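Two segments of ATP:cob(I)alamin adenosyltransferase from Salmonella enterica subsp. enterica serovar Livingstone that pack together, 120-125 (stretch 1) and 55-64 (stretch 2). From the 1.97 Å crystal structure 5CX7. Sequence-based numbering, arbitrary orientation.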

# COMPACT_ATOMS: atom_id res chain seq x y z
N LEU E 120 0.08 22.08 13.45
CA LEU E 120 -0.63 21.46 14.59
C LEU E 120 -1.91 20.85 14.07
O LEU E 120 -2.65 21.49 13.36
CB LEU E 120 -0.94 22.53 15.67
CG LEU E 120 -1.88 22.12 16.78
CD1 LEU E 120 -1.17 21.24 17.74
CD2 LEU E 120 -2.45 23.34 17.51
N GLY E 121 -2.23 19.67 14.55
CA GLY E 121 -3.45 19.00 14.23
C GLY E 121 -4.16 18.36 15.39
O GLY E 121 -3.54 17.79 16.28
N ILE E 122 -5.47 18.55 15.42
CA ILE E 122 -6.34 18.03 16.47
C ILE E 122 -7.47 17.25 15.86
O ILE E 122 -8.08 17.70 14.91
CB ILE E 122 -7.03 19.18 17.29
CG1 ILE E 122 -5.96 20.16 17.88
CG2 ILE E 122 -7.88 18.59 18.38
CD1 ILE E 122 -5.01 19.53 18.93
N SER E 123 -7.75 16.09 16.43
CA SER E 123 -8.87 15.33 16.04
C SER E 123 -9.44 14.61 17.22
O SER E 123 -8.73 14.15 18.12
CB SER E 123 -8.49 14.27 14.93
OG SER E 123 -9.68 13.56 14.53
N GLY E 124 -10.75 14.41 17.17
CA GLY E 124 -11.46 13.67 18.22
C GLY E 124 -12.80 14.23 18.62
O GLY E 124 -13.69 13.49 19.09
N GLY E 125 -12.98 15.52 18.40
CA GLY E 125 -14.27 16.16 18.59
C GLY E 125 -14.99 16.46 17.30
O GLY E 125 -14.77 15.80 16.26
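Stretch 2 (55-64) ALLVSSELAP

This is a close, small-residue packing of a helix against the end of a strand, held by a single direct hydrogen bond between two serine hydroxyls and by one bridging water. Stretch 1 is extended from Leu120 to Ser123 and then turns at Gly124 into a loop. Stretch 2 comes in as a loop at Ala55 and Leu56 and is helical from Ser59 to Pro64. It runs nearly antiparallel to the strand, with 152° between their N-to-C directions, so the start of stretch 2 lies by the end of stretch 1 and Ala63 lies by Gly121.

The helix and strand axes approach to 6.4 Å, and the missing side chain of Gly121 leaves room for it. The nearest CA pair is Gly121 CA and Ala63 CA, 4.8 Å apart, and Gly121 CA rests 3.6 Å from Ala63 O. A CB on Gly121 would point toward the helix and fall 2.2 Å from Ala63 O, a plain clash; the backbone itself fills that space. Strand alternation does the rest: Leu120 and Ile122 direct their CA-to-CB bonds away, leaving Gly121 and Ser123 to face the helix.

Ser123 is the centre of the contact, with the largest area covered in either stretch. In its t rotamer, Ser123 places OG 2.9 Å from Ser59 OG, a hydrogen bond in which either hydroxyl could be the donor, and 3.5 Å from Leu62 CB. The Ser123 CB meanwhile packs 4.0 Å from Ala63 CB and 3.7 Å from Ala63 N. Ala63 N already donates to Ser59 O at 2.9 Å within the helix, so here it offers a packing surface. Ser59, Leu62 and Ala63 thus all contact one small polar side chain, with Ser59 and Ala63 one helical turn apart.

Beyond the strand, Gly124 takes phi/psi of 140/-25, where a CB would jam against the preceding carbonyl oxygen; the turn calls for glycine by itself. Gly124 N lies 3.1 Å from Ser59 OG, but the angle is too poor for a hydrogen bond. Its carbonyl is better served: Gly124 O accepts from a water at 2.6 Å, and the same water accepts from Leu56 N at 3.2 Å, linking the two loop segments. Nearby, Leu56 CD1 reaches to 3.9 Å from Gly124 O.

The rule to read here is economy: 304 Å² is buried in all, without a large side chain at the nearest CA pair.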

# COMPACT_ATOMS: atom_id res chain seq x y z
N ALA E 55 -9.99 8.65 23.09
CA ALA E 55 -10.14 9.37 21.83
C ALA E 55 -10.58 8.41 20.71
O ALA E 55 -10.17 7.25 20.65
CB ALA E 55 -8.85 10.06 21.43
N LEU E 56 -11.38 8.93 19.80
CA LEU E 56 -11.84 8.10 18.66
C LEU E 56 -10.64 7.48 18.01
O LEU E 56 -9.65 8.18 17.74
CB LEU E 56 -12.53 8.95 17.61
CG LEU E 56 -13.86 9.60 17.95
CD1 LEU E 56 -14.37 10.45 16.77
CD2 LEU E 56 -14.91 8.59 18.34
N LEU E 57 -10.74 6.19 17.65
CA LEU E 57 -9.59 5.57 16.96
C LEU E 57 -9.17 6.24 15.68
O LEU E 57 -7.96 6.36 15.43
CB LEU E 57 -9.81 4.08 16.65
CG LEU E 57 -10.04 3.06 17.75
CD1 LEU E 57 -10.16 1.68 17.12
CD2 LEU E 57 -8.87 3.08 18.72
N VAL E 58 -10.11 6.73 14.91
CA VAL E 58 -9.81 7.49 13.67
C VAL E 58 -8.89 8.69 13.88
O VAL E 58 -8.12 9.06 13.02
CB VAL E 58 -11.02 7.94 12.86
CG1 VAL E 58 -11.81 6.74 12.35
CG2 VAL E 58 -11.91 8.94 13.63
N SER E 59 -9.03 9.33 15.06
CA SER E 59 -8.21 10.50 15.38
C SER E 59 -6.71 10.27 15.46
O SER E 59 -5.92 11.18 15.18
CB SER E 59 -8.71 11.10 16.73
OG SER E 59 -10.07 11.43 16.51
N SER E 60 -6.30 9.03 15.73
CA SER E 60 -4.87 8.60 15.62
C SER E 60 -4.28 8.82 14.22
O SER E 60 -3.08 9.05 14.09
CB SER E 60 -4.66 7.15 16.07
OG SER E 60 -4.97 7.08 17.46
N GLU E 61 -5.11 8.74 13.21
CA GLU E 61 -4.68 8.96 11.80
C GLU E 61 -5.00 10.37 11.37
O GLU E 61 -4.16 11.02 10.77
CB GLU E 61 -5.37 7.90 10.92
CG GLU E 61 -5.02 8.00 9.44
CD GLU E 61 -5.36 6.75 8.65
OE1 GLU E 61 -5.80 5.72 9.23
OE2 GLU E 61 -5.26 6.81 7.38
N LEU E 62 -6.19 10.87 11.75
CA LEU E 62 -6.60 12.20 11.31
C LEU E 62 -5.79 13.36 11.91
O LEU E 62 -5.43 14.32 11.17
CB LEU E 62 -8.10 12.48 11.59
CG LEU E 62 -9.08 11.64 10.84
CD1 LEU E 62 -10.46 11.87 11.36
CD2 LEU E 62 -9.03 11.82 9.32
N ALA E 63 -5.42 13.28 13.18
CA ALA E 63 -4.65 14.41 13.77
C ALA E 63 -3.25 14.63 13.10
O ALA E 63 -2.95 15.77 12.68
CB ALA E 63 -4.55 14.33 15.29
N PRO E 64 -2.42 13.56 12.93
CA PRO E 64 -1.14 13.79 12.28
C PRO E 64 -1.31 14.21 10.85
O PRO E 64 -0.52 15.03 10.32
CB PRO E 64 -0.41 12.45 12.38
CG PRO E 64 -1.18 11.67 13.42
CD PRO E 64 -2.52 12.22 13.55
O HOH W 1 -12.91 11.56 20.72